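Local coordinates for scarecrow-like protein 3 (Arabidopsis thaliana, PDB 6KPB) that probably acts as a transcription regulator in plant development and binds zinc finger proteins of the IDD family such as JACKDAW/IDD10, at residues A[50-55]-A[92-97]; A[57-62]-A[79-84]; A[376-381]-A[387-392]. All coordinates share one frame; numbering follows the deposited sequence.

All three contacts lie in the helical cap of the GRAS domain, beside its Rossmann-like core. Interactions 1 and 2 share helix 49-69, which packs on helix 92-109 and helix 72-85 respectively; their centres are about 10 Å apart, and along the chain interaction 2 is nested inside the loop closed by interaction 1. Interaction 3 comes much later, pairing helices 360-381 and 387-406. Its centre is about 16 Å from that of interaction 1, and the two touch through Thr-92 on Glu-379 and Arg-95 beside Arg-389. Helix 92-109 thus joins early and late parts of the sequence. The bound peptide reaches residues in all three contacts, while the second subunit meets helix 72-85.

Interaction 1 of 3, residues A[50-55]-A[92-97]; sequences EERGLY and TMQRIA
Met-93 packs against Gly-53 where helices 49-69 and 92-109 of the GRAS helical cap run side by side in roughly the same direction, segment 92-97 lying in the predicted leucine repeat I. With no side chain on Gly-53, the helices come close, their CA atoms 5.5 Å apart at Gly-53 and Met-93. The first side-chain bond of Met-93 leaves CG anti to its backbone nitrogen (chi1 -155°), laying CG 3.5 Å from Gly-53 O and 3.7 Å from Gly-53 CA. The chain bends beyond CG, and Met-93 also packs on Ile-57 and on an apolar side chain of the bound peptide.

One residue on, Gln-94 meets Arg-52. The two side chains cross at about a right angle, but their flat ends are stacked, guanidinium and amide planes being 21° apart. Nearer the backbones, Gln-94 CG rests 3.6 Å from Arg-52 CD. Polar partners outside the two segments hold both groups: Asp-91, just before helix 92-109, gives its N to Gln-94 OE1 and its OD2 to a salt bridge with Arg-52 NH1, and Leu-85 O at the end of helix 72-85 accepts from Gln-94 NE2. The amide is therefore fixed at both its ends while the arginine lies over it. Gln-94 OE1 comes to 2.9 Å from Arg-52 NH1, but it sits above the guanidinium, toward the rim, at an angle too poor for a hydrogen bond.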
loop_
_atom_site.group_PDB
_atom_site.type_symbol
_atom_site.label_atom_id
_atom_site.label_comp_id
_atom_site.label_asym_id
_atom_site.label_seq_id
_atom_site.Cartn_x
_atom_site.Cartn_y
_atom_site.Cartn_z
ATOM N N GLU A 50 10.120 -31.246 5.210
ATOM C CA GLU A 50 9.367 -31.994 4.209
ATOM C C GLU A 50 7.974 -32.338 4.721
ATOM O O GLU A 50 7.002 -32.325 3.956
ATOM C CB GLU A 50 10.128 -33.260 3.814
ATOM N N GLU A 51 7.861 -32.654 6.015
ATOM C CA GLU A 51 6.548 -32.816 6.628
ATOM C C GLU A 51 5.779 -31.503 6.637
ATOM O O GLU A 51 4.546 -31.502 6.537
ATOM C CB GLU A 51 6.694 -33.356 8.050
ATOM N N ARG A 52 6.487 -30.377 6.753
ATOM C CA ARG A 52 5.833 -29.076 6.693
ATOM C C ARG A 52 5.268 -28.805 5.305
ATOM O O ARG A 52 4.154 -28.285 5.173
ATOM C CB ARG A 52 6.820 -27.979 7.094
ATOM C CG ARG A 52 6.349 -26.569 6.793
ATOM C CD ARG A 52 7.472 -25.751 6.183
ATOM N NE ARG A 52 8.558 -25.505 7.127
ATOM C CZ ARG A 52 9.817 -25.281 6.766
ATOM N NH1 ARG A 52 10.151 -25.289 5.483
ATOM N NH2 ARG A 52 10.747 -25.062 7.687
ATOM N N GLY A 53 6.016 -29.163 4.259
ATOM C CA GLY A 53 5.567 -28.866 2.906
ATOM C C GLY A 53 4.323 -29.641 2.516
ATOM O O GLY A 53 3.353 -29.067 2.013
ATOM N N LEU A 54 4.331 -30.956 2.746
ATOM C CA LEU A 54 3.190 -31.781 2.361
ATOM C C LEU A 54 1.954 -31.439 3.183
ATOM O O LEU A 54 0.830 -31.470 2.667
ATOM C CB LEU A 54 3.540 -33.261 2.504
ATOM C CG LEU A 54 3.243 -34.096 1.260
ATOM C CD1 LEU A 54 3.945 -33.476 0.079
ATOM C CD2 LEU A 54 3.685 -35.536 1.445
ATOM N N TYR A 55 2.142 -31.116 4.464
ATOM C CA TYR A 55 1.018 -30.691 5.292
ATOM C C TYR A 55 0.417 -29.388 4.782
ATOM O O TYR A 55 -0.798 -29.182 4.883
ATOM C CB TYR A 55 1.470 -30.546 6.745
ATOM C CG TYR A 55 0.349 -30.328 7.734
ATOM C CD1 TYR A 55 -0.827 -31.064 7.654
ATOM C CD2 TYR A 55 0.463 -29.384 8.745
ATOM C CE1 TYR A 55 -1.856 -30.868 8.558
ATOM C CE2 TYR A 55 -0.559 -29.181 9.653
ATOM C CZ TYR A 55 -1.716 -29.924 9.554
ATOM O OH TYR A 55 -2.735 -29.721 10.458
ATOM N N THR A 92 10.319 -22.981 -0.786
ATOM C CA THR A 92 9.409 -22.849 -1.922
ATOM C C THR A 92 7.965 -23.116 -1.515
ATOM O O THR A 92 7.056 -22.357 -1.874
ATOM C CB THR A 92 9.832 -23.799 -3.042
ATOM O OG1 THR A 92 11.221 -23.610 -3.325
ATOM C CG2 THR A 92 9.021 -23.543 -4.309
ATOM N N MET A 93 7.733 -24.193 -0.762
ATOM C CA MET A 93 6.367 -24.539 -0.381
ATOM C C MET A 93 5.783 -23.533 0.601
ATOM O O MET A 93 4.579 -23.259 0.560
ATOM C CB MET A 93 6.323 -25.947 0.208
ATOM C CG MET A 93 4.964 -26.597 0.074
ATOM S SD MET A 93 4.471 -26.709 -1.657
ATOM C CE MET A 93 2.703 -26.454 -1.531
ATOM N N GLN A 94 6.611 -22.970 1.484
ATOM C CA GLN A 94 6.124 -21.937 2.391
ATOM C C GLN A 94 5.706 -20.692 1.623
ATOM O O GLN A 94 4.698 -20.056 1.955
ATOM C CB GLN A 94 7.193 -21.587 3.423
ATOM C CG GLN A 94 7.643 -22.757 4.272
ATOM C CD GLN A 94 8.581 -22.342 5.387
ATOM O OE1 GLN A 94 9.803 -22.405 5.244
ATOM N NE2 GLN A 94 8.014 -21.923 6.512
ATOM N N ARG A 95 6.474 -20.323 0.598
ATOM C CA ARG A 95 6.128 -19.153 -0.202
ATOM C C ARG A 95 4.884 -19.420 -1.042
ATOM O O ARG A 95 3.973 -18.586 -1.097
ATOM C CB ARG A 95 7.318 -18.756 -1.077
ATOM C CG ARG A 95 8.570 -18.406 -0.270
ATOM C CD ARG A 95 9.840 -18.535 -1.101
ATOM N NE ARG A 95 10.358 -17.245 -1.549
ATOM C CZ ARG A 95 11.290 -16.550 -0.904
ATOM N NH1 ARG A 95 11.807 -17.019 0.221
ATOM N NH2 ARG A 95 11.704 -15.384 -1.384
ATOM N N ILE A 96 4.822 -20.589 -1.686
ATOM C CA ILE A 96 3.633 -20.966 -2.451
ATOM C C ILE A 96 2.396 -20.932 -1.563
ATOM O O ILE A 96 1.371 -20.336 -1.915
ATOM C CB ILE A 96 3.823 -22.355 -3.089
ATOM C CG1 ILE A 96 4.758 -22.275 -4.297
ATOM C CG2 ILE A 96 2.478 -22.948 -3.490
ATOM C CD1 ILE A 96 4.088 -21.756 -5.547
ATOM N N ALA A 97 2.480 -21.568 -0.392
ATOM C CA ALA A 97 1.340 -21.601 0.516
ATOM C C ALA A 97 0.911 -20.203 0.938
ATOM O O ALA A 97 -0.283 -19.955 1.124
ATOM C CB ALA A 97 1.673 -22.447 1.744
#

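Interaction 2 of 3, residues A[57-62]-A[79-84]; sequences IHLLLT and LEQLSH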
loop_
_atom_site.group_PDB
_atom_site.type_symbol
_atom_site.label_atom_id
_atom_site.label_comp_id
_atom_site.label_asym_id
_atom_site.label_seq_id
_atom_site.Cartn_x
_atom_site.Cartn_y
_atom_site.Cartn_z
ATOM N N ILE A 57 0.160 -28.565 1.650
ATOM C CA ILE A 57 -0.673 -28.924 0.504
ATOM C C ILE A 57 -2.035 -29.415 0.974
ATOM O O ILE A 57 -3.080 -28.980 0.475
ATOM C CB ILE A 57 0.030 -29.986 -0.361
ATOM C CG1 ILE A 57 1.505 -29.639 -0.548
ATOM C CG2 ILE A 57 -0.664 -30.123 -1.707
ATOM C CD1 ILE A 57 2.260 -30.656 -1.365
ATOM N N HIS A 58 -2.037 -30.336 1.941
ATOM C CA HIS A 58 -3.288 -30.836 2.503
ATOM C C HIS A 58 -4.153 -29.694 3.027
ATOM O O HIS A 58 -5.359 -29.649 2.762
ATOM C CB HIS A 58 -2.989 -31.849 3.608
ATOM C CG HIS A 58 -4.211 -32.465 4.216
ATOM N ND1 HIS A 58 -5.023 -33.343 3.532
ATOM C CD2 HIS A 58 -4.757 -32.331 5.449
ATOM C CE1 HIS A 58 -6.018 -33.721 4.315
ATOM N NE2 HIS A 58 -5.880 -33.121 5.484
ATOM N N LEU A 59 -3.552 -28.751 3.758
ATOM C CA LEU A 59 -4.308 -27.603 4.254
ATOM C C LEU A 59 -4.945 -26.819 3.114
ATOM O O LEU A 59 -6.102 -26.394 3.213
ATOM C CB LEU A 59 -3.399 -26.694 5.081
ATOM C CG LEU A 59 -3.325 -26.862 6.600
ATOM C CD1 LEU A 59 -1.909 -26.657 7.098
ATOM C CD2 LEU A 59 -4.274 -25.888 7.287
ATOM N N LEU A 60 -4.208 -26.622 2.017
ATOM C CA LEU A 60 -4.742 -25.844 0.904
ATOM C C LEU A 60 -5.967 -26.520 0.301
ATOM O O LEU A 60 -7.009 -25.883 0.106
ATOM C CB LEU A 60 -3.663 -25.631 -0.159
ATOM C CG LEU A 60 -2.520 -24.690 0.225
ATOM C CD1 LEU A 60 -1.438 -24.663 -0.845
ATOM C CD2 LEU A 60 -3.046 -23.286 0.491
ATOM N N LEU A 61 -5.862 -27.817 0.003
ATOM C CA LEU A 61 -7.005 -28.541 -0.542
ATOM C C LEU A 61 -8.136 -28.631 0.475
ATOM O O LEU A 61 -9.311 -28.469 0.122
ATOM C CB LEU A 61 -6.581 -29.938 -0.995
ATOM C CG LEU A 61 -5.951 -30.086 -2.383
ATOM C CD1 LEU A 61 -4.506 -29.614 -2.395
ATOM C CD2 LEU A 61 -6.052 -31.530 -2.845
ATOM N N THR A 62 -7.801 -28.881 1.743
ATOM C CA THR A 62 -8.824 -28.974 2.781
ATOM C C THR A 62 -9.565 -27.654 2.936
ATOM O O THR A 62 -10.800 -27.611 2.892
ATOM C CB THR A 62 -8.193 -29.387 4.110
ATOM O OG1 THR A 62 -7.255 -30.447 3.889
ATOM C CG2 THR A 62 -9.267 -29.859 5.079
ATOM N N LEU A 79 -7.195 -21.836 7.870
ATOM C CA LEU A 79 -6.379 -20.661 7.580
ATOM C C LEU A 79 -5.443 -20.336 8.737
ATOM O O LEU A 79 -4.320 -19.867 8.520
ATOM C CB LEU A 79 -7.276 -19.463 7.264
ATOM C CG LEU A 79 -8.051 -19.514 5.944
ATOM C CD1 LEU A 79 -8.910 -18.269 5.774
ATOM C CD2 LEU A 79 -7.098 -19.679 4.770
ATOM N N GLU A 80 -5.891 -20.574 9.974
ATOM C CA GLU A 80 -5.036 -20.347 11.135
ATOM C C GLU A 80 -3.785 -21.215 11.073
ATOM O O GLU A 80 -2.679 -20.746 11.371
ATOM C CB GLU A 80 -5.817 -20.621 12.420
ATOM C CG GLU A 80 -4.993 -20.541 13.700
ATOM C CD GLU A 80 -5.031 -19.165 14.339
ATOM O OE1 GLU A 80 -3.960 -18.656 14.729
ATOM O OE2 GLU A 80 -6.137 -18.594 14.452
ATOM N N GLN A 81 -3.939 -22.482 10.684
ATOM C CA GLN A 81 -2.788 -23.370 10.564
ATOM C C GLN A 81 -1.847 -22.910 9.458
ATOM O O GLN A 81 -0.622 -22.933 9.627
ATOM C CB GLN A 81 -3.254 -24.801 10.302
ATOM C CG GLN A 81 -4.203 -25.357 11.349
ATOM C CD GLN A 81 -3.684 -26.632 11.978
ATOM O OE1 GLN A 81 -2.509 -26.727 12.336
ATOM N NE2 GLN A 81 -4.554 -27.625 12.110
ATOM N N LEU A 82 -2.403 -22.490 8.319
ATOM C CA LEU A 82 -1.572 -22.063 7.197
ATOM C C LEU A 82 -0.727 -20.848 7.558
ATOM O O LEU A 82 0.418 -20.727 7.109
ATOM C CB LEU A 82 -2.450 -21.755 5.985
ATOM C CG LEU A 82 -3.022 -22.945 5.214
ATOM C CD1 LEU A 82 -4.268 -22.534 4.447
ATOM C CD2 LEU A 82 -1.973 -23.502 4.267
ATOM N N SER A 83 -1.273 -19.942 8.372
ATOM C CA SER A 83 -0.572 -18.696 8.677
ATOM C C SER A 83 0.753 -18.956 9.381
ATOM O O SER A 83 1.765 -18.316 9.070
ATOM C CB SER A 83 -1.460 -17.791 9.529
ATOM O OG SER A 83 -2.631 -17.418 8.824
ATOM N N HIS A 84 0.773 -19.892 10.329
ATOM C CA HIS A 84 1.994 -20.143 11.085
ATOM C C HIS A 84 3.026 -20.924 10.283
ATOM O O HIS A 84 4.231 -20.735 10.487
ATOM C CB HIS A 84 1.668 -20.881 12.384
ATOM C CG HIS A 84 1.359 -19.972 13.532
ATOM N ND1 HIS A 84 2.331 -19.489 14.382
ATOM C CD2 HIS A 84 0.187 -19.451 13.969
ATOM C CE1 HIS A 84 1.772 -18.714 15.293
ATOM N NE2 HIS A 84 0.471 -18.674 15.065
#
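Leu-59 and Leu-82 carry this contact, with Gln-81 at its margin. They join helices 49-69 and 72-85, neighbours in sequence that fold back on each other as an alpha-alpha hairpin in the predicted leucine repeat I. The short helical segments run roughly antiparallel, at 148°, with their axes 9.8 Å apart at closest approach.

The two leucines point toward the opposing helix and slide past each other in opposite directions. Leu-82 carries CG anti to its own carbonyl carbon (chi1 -75°), which brings its methyl CD2 to 3.6 Å from Leu-59 CB, near the base of the other side chain. In return, Leu-59 CD2 lies 3.8 Å from Leu-82 CG, so each branch lies alongside its partner's stem. The same Leu-59 methyl presses on Gln-81 CB at 3.4 Å, a tight meeting of carbons. Gln-81 crosses Leu-59 at about a right angle and offers its aliphatic base, whereas its amide leads away from segment 57-62, toward Tyr-55 earlier on the same helix as Leu-59. From the other flank Leu-60 crosses Leu-82, their CD2 methyls 3.9 Å apart. An alanine in place of Leu-59 would probably open a gap between the helices, leaving Leu-82 CG and the base of Gln-81 without the methyl that packs on both.

Around this hairpin, Leu-82 continues onto Leu-56 and onto Thr-101 of helix 92-109, and Leu-60 reaches Leu-368 of helix 360-381. The outer side of helix 72-85 faces the second subunit, where Glu-80 forms a salt bridge with Lys-117 of that copy.

Interaction 3 of 3, residues A[376-381]-A[387-392]; sequences DCLETK and QDRIKV
Leu-378 and Arg-389, their CA atoms 6.8 Å apart, mark the closest backbone approach of two helical segments that run almost exactly antiparallel, at 177°, with axes 11.1 Å apart. A short non-helical loop joins helices 360-381 and 387-406, making an alpha-alpha hairpin in the predicted PFYRE region of the GRAS domain.

Arg-389 reaches across from one helix to the other. Its chain is extended from CG to NE, starting with CG anti to the backbone nitrogen (chi1 170°), and this carries the guanidinium across to the opposing helix. On the way it slides past Leu-378 in the opposite direction, with Leu-378 CB 3.9 Å from Arg-389 NE. Farther along, Leu-378 CD1 approaches Val-392 CG1 at 4.4 Å, a loose apolar touch; both residues also pack on Phe-143.

At the far end Glu-379 forms a salt bridge with Arg-389. Its chain bends at chi2, which brings the carboxylate back toward the arginine although CB points away from the other helix. OE2 of Glu-379 takes a nearly straight bond from Arg-389 NH1, whose very short modelled length is doubtful, and a weak one of 3.1 Å from Arg-389 NH2. Both bonds go to this one oxygen, and the carboxylate and guanidinium planes are turned 71° apart, not laid flat in a two-oxygen pairing.

Both groups have further partners: Glu-379 OE1 pairs with Arg-384, and Arg-389 NE with Glu-393, whose carboxylate also receives Arg-95 of helix 92-109. That shared acid probably offsets the closeness of the two arginines. One face of the Arg-389 guanidinium lies against backbone, with Leu-378 C 3.9 Å above its plane, over the centre.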
loop_
_atom_site.group_PDB
_atom_site.type_symbol
_atom_site.label_atom_id
_atom_site.label_comp_id
_atom_site.label_asym_id
_atom_site.label_seq_id
_atom_site.Cartn_x
_atom_site.Cartn_y
_atom_site.Cartn_z
ATOM N N ASP A 376 9.953 -22.728 -8.376
ATOM C CA ASP A 376 11.104 -23.615 -8.251
ATOM C C ASP A 376 12.328 -23.030 -8.948
ATOM O O ASP A 376 13.451 -23.162 -8.449
ATOM C CB ASP A 376 10.766 -24.996 -8.815
ATOM C CG ASP A 376 11.622 -26.100 -8.221
ATOM O OD1 ASP A 376 12.838 -25.888 -8.035
ATOM O OD2 ASP A 376 11.073 -27.186 -7.941
ATOM N N CYS A 377 12.131 -22.382 -10.102
ATOM C CA CYS A 377 13.242 -21.733 -10.794
ATOM C C CYS A 377 13.958 -20.754 -9.873
ATOM O O CYS A 377 15.183 -20.810 -9.716
ATOM C CB CYS A 377 12.743 -21.000 -12.043
ATOM S SG CYS A 377 11.462 -21.836 -12.991
ATOM N N LEU A 378 13.198 -19.851 -9.250
ATOM C CA LEU A 378 13.798 -18.845 -8.381
ATOM C C LEU A 378 14.530 -19.485 -7.211
ATOM O O LEU A 378 15.574 -18.986 -6.775
ATOM C CB LEU A 378 12.722 -17.882 -7.882
ATOM C CG LEU A 378 12.107 -16.991 -8.960
ATOM C CD1 LEU A 378 10.883 -16.263 -8.435
ATOM C CD2 LEU A 378 13.143 -16.000 -9.464
ATOM N N GLU A 379 14.003 -20.598 -6.693
ATOM C CA GLU A 379 14.638 -21.250 -5.552
ATOM C C GLU A 379 15.999 -21.826 -5.927
ATOM O O GLU A 379 16.947 -21.752 -5.139
ATOM C CB GLU A 379 13.724 -22.343 -4.998
ATOM C CG GLU A 379 14.320 -23.140 -3.845
ATOM C CD GLU A 379 14.593 -22.291 -2.615
ATOM O OE1 GLU A 379 15.483 -22.663 -1.821
ATOM O OE2 GLU A 379 13.919 -21.254 -2.439
ATOM N N THR A 380 16.119 -22.392 -7.129
ATOM C CA THR A 380 17.380 -22.987 -7.550
ATOM C C THR A 380 18.389 -21.964 -8.053
ATOM O O THR A 380 19.532 -22.341 -8.336
ATOM C CB THR A 380 17.141 -24.027 -8.650
ATOM O OG1 THR A 380 16.761 -23.366 -9.863
ATOM C CG2 THR A 380 16.045 -24.997 -8.242
ATOM N N LYS A 381 18.009 -20.692 -8.168
ATOM C CA LYS A 381 18.867 -19.722 -8.837
ATOM C C LYS A 381 19.136 -18.481 -7.996
ATOM O O LYS A 381 20.227 -17.905 -8.071
ATOM C CB LYS A 381 18.242 -19.313 -10.173
ATOM C CG LYS A 381 18.052 -20.463 -11.150
ATOM C CD LYS A 381 17.262 -20.020 -12.372
ATOM C CE LYS A 381 17.029 -21.178 -13.332
ATOM N NZ LYS A 381 18.298 -21.672 -13.933
ATOM N N GLN A 387 15.455 -9.366 -2.537
ATOM C CA GLN A 387 14.264 -8.537 -2.678
ATOM C C GLN A 387 13.693 -8.613 -4.088
ATOM O O GLN A 387 12.478 -8.474 -4.268
ATOM C CB GLN A 387 14.584 -7.088 -2.308
ATOM C CG GLN A 387 14.765 -6.853 -0.816
ATOM C CD GLN A 387 13.483 -7.061 -0.032
ATOM O OE1 GLN A 387 13.350 -8.028 0.719
ATOM N NE2 GLN A 387 12.532 -6.150 -0.200
ATOM N N ASP A 388 14.548 -8.826 -5.095
ATOM C CA ASP A 388 14.060 -9.007 -6.461
ATOM C C ASP A 388 13.144 -10.219 -6.555
ATOM O O ASP A 388 12.082 -10.165 -7.187
ATOM C CB ASP A 388 15.235 -9.157 -7.429
ATOM C CG ASP A 388 16.030 -7.878 -7.590
ATOM O OD1 ASP A 388 15.484 -6.796 -7.285
ATOM O OD2 ASP A 388 17.195 -7.954 -8.034
ATOM N N ARG A 389 13.547 -11.327 -5.933
ATOM C CA ARG A 389 12.749 -12.547 -5.974
ATOM C C ARG A 389 11.392 -12.347 -5.312
ATOM O O ARG A 389 10.364 -12.784 -5.840
ATOM C CB ARG A 389 13.520 -13.684 -5.305
ATOM C CG ARG A 389 12.717 -14.943 -5.054
ATOM C CD ARG A 389 13.610 -16.028 -4.477
ATOM N NE ARG A 389 12.860 -17.206 -4.056
ATOM C CZ ARG A 389 13.419 -18.307 -3.566
ATOM N NH1 ARG A 389 12.662 -19.333 -3.205
ATOM N NH2 ARG A 389 14.737 -18.384 -3.438
ATOM N N ILE A 390 11.368 -11.671 -4.161
ATOM C CA ILE A 390 10.111 -11.464 -3.448
ATOM C C ILE A 390 9.178 -10.569 -4.254
ATOM O O ILE A 390 7.968 -10.819 -4.326
ATOM C CB ILE A 390 10.378 -10.890 -2.046
ATOM C CG1 ILE A 390 11.247 -11.854 -1.232
ATOM C CG2 ILE A 390 9.068 -10.613 -1.324
ATOM C CD1 ILE A 390 11.451 -11.424 0.203
ATOM N N LYS A 391 9.721 -9.514 -4.873
ATOM C CA LYS A 391 8.899 -8.635 -5.701
ATOM C C LYS A 391 8.221 -9.413 -6.823
ATOM O O LYS A 391 7.016 -9.268 -7.055
ATOM C CB LYS A 391 9.746 -7.503 -6.283
ATOM C CG LYS A 391 10.071 -6.384 -5.314
ATOM C CD LYS A 391 10.152 -5.052 -6.047
ATOM C CE LYS A 391 11.079 -4.080 -5.340
ATOM N NZ LYS A 391 12.492 -4.547 -5.393
ATOM N N VAL A 392 8.987 -10.243 -7.534
ATOM C CA VAL A 392 8.413 -11.044 -8.613
ATOM C C VAL A 392 7.390 -12.025 -8.056
ATOM O O VAL A 392 6.282 -12.166 -8.588
ATOM C CB VAL A 392 9.526 -11.765 -9.393
ATOM C CG1 VAL A 392 8.935 -12.804 -10.333
ATOM C CG2 VAL A 392 10.368 -10.760 -10.166
#